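Local coordinates for Alr4995 protein (PDB 6LRF) that is a bifunctional enzyme, acting as an arginine dihydrolase and as an ornithine cyclodeaminase, at residues Asp608-Met611 with Lys615-Glu618. Residues are numbered along the deposited sequence; the frame is centred on the assembly and turned at random.
Sequences DTQM and KAQE
Gln610 lays its side chain against the first turn of helix 613-624, touching Lys615 and Ala616 by van der Waals contact alone. Its CG sits 3.7 Å from Ala616 N and 3.8 Å from Ala616 CB, so the methylene touches both the backbone N and the methyl of Ala616. Farther along, the amide borders the start of the lysine chain: Gln610 CD lies 3.9 Å and Gln610 NE2 3.8 Å from Lys615 CB. The two side chains cross at about a right angle, and the lysine, extended beyond CG, leads away from the glutamine.

Torsions account for this route. With CG anti to the backbone N (chi1 179°), Gln610 reaches out to the helix; the bend at chi2 (59°) then turns the amide across the base of the Lys615 side chain. Both ends of that amide are held by flanking residues: OE1 accepts a hydrogen bond from Asp612 N, and NE2 donates one to Glu619 OE2. Asp612 OD1 in turn accepts a bond from Lys615 N, at the start of the helix. Cutting the Gln610 side chain back to an alanine here is likely to leave Asp612 N and Glu619 OE2 without this partner and to remove the CG contact with Ala616 CB.

Backbone hydrogen bonds join Gln610 to Leu596 and Gly598, placing it beside the end of strand 594-597, the outermost strand, within this chain, of the parallel sheet in the Rossmann-fold region. Ala616 also packs on Ala597 of its own chain and, at the subunit interface, on Ile600 of the second subunit.

Chemically, the apolar and polar parts of Gln610 act separately: aliphatic carbons make most of the direct contact between loop and helix, while the amide uses its acceptor on the backbone N-H of Asp612, just before the helix, and its donor on Glu619, tying the loop to the helix it precedes.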
# COMPACT_ATOMS: atom_id res chain seq x y z
N ASP B 608 -3.22 -31.24 -17.28
CA ASP B 608 -1.86 -31.32 -16.74
C ASP B 608 -1.80 -31.01 -15.24
O ASP B 608 -0.85 -31.38 -14.56
CB ASP B 608 -0.93 -30.35 -17.48
CG ASP B 608 -0.76 -30.71 -18.96
OD1 ASP B 608 -1.71 -30.50 -19.76
OD2 ASP B 608 0.33 -31.21 -19.32
N THR B 609 -2.80 -30.30 -14.73
CA THR B 609 -2.77 -29.79 -13.37
C THR B 609 -2.94 -30.93 -12.36
O THR B 609 -3.88 -31.73 -12.44
CB THR B 609 -3.85 -28.71 -13.17
OG1 THR B 609 -3.59 -27.63 -14.08
CG2 THR B 609 -3.80 -28.13 -11.74
N GLN B 610 -2.00 -31.01 -11.42
CA GLN B 610 -2.00 -32.05 -10.40
C GLN B 610 -2.91 -31.65 -9.21
O GLN B 610 -2.56 -30.80 -8.39
CB GLN B 610 -0.56 -32.31 -9.94
CG GLN B 610 -0.42 -33.37 -8.85
CD GLN B 610 -0.98 -34.72 -9.26
OE1 GLN B 610 -2.17 -35.01 -9.06
NE2 GLN B 610 -0.12 -35.56 -9.87
N MSE B 611 -4.09 -32.26 -9.14
CA MSE B 611 -5.08 -31.95 -8.12
C MSE B 611 -4.90 -32.79 -6.85
O MSE B 611 -5.59 -32.58 -5.86
CB MSE B 611 -6.51 -32.15 -8.67
CG MSE B 611 -6.85 -31.27 -9.89
SE MSE B 611 -6.73 -29.34 -9.55
CE MSE B 611 -8.48 -28.98 -8.78
N LYS B 615 0.88 -35.68 -4.10
CA LYS B 615 1.73 -35.92 -5.26
C LYS B 615 2.34 -34.63 -5.79
O LYS B 615 3.49 -34.63 -6.25
CB LYS B 615 0.93 -36.60 -6.36
CG LYS B 615 0.54 -38.01 -6.00
CD LYS B 615 -0.33 -38.61 -7.09
CE LYS B 615 -0.76 -40.02 -6.75
NZ LYS B 615 -1.61 -40.55 -7.84
N ALA B 616 1.59 -33.53 -5.71
CA ALA B 616 2.14 -32.26 -6.17
C ALA B 616 3.34 -31.85 -5.33
O ALA B 616 4.34 -31.37 -5.87
CB ALA B 616 1.07 -31.14 -6.15
N GLN B 617 3.26 -32.03 -4.02
CA GLN B 617 4.38 -31.63 -3.17
C GLN B 617 5.59 -32.52 -3.46
O GLN B 617 6.74 -32.06 -3.45
CB GLN B 617 4.00 -31.70 -1.69
CG GLN B 617 3.18 -30.51 -1.23
CD GLN B 617 2.80 -30.57 0.25
OE1 GLN B 617 2.95 -31.61 0.91
NE2 GLN B 617 2.30 -29.46 0.78
N GLU B 618 5.33 -33.78 -3.73
CA GLU B 618 6.40 -34.72 -4.07
C GLU B 618 7.06 -34.35 -5.40
O GLU B 618 8.28 -34.42 -5.54
CB GLU B 618 5.84 -36.14 -4.14
CG GLU B 618 6.81 -37.14 -4.73
CD GLU B 618 6.14 -38.45 -5.15
OE1 GLU B 618 5.01 -38.41 -5.70
OE2 GLU B 618 6.76 -39.51 -4.93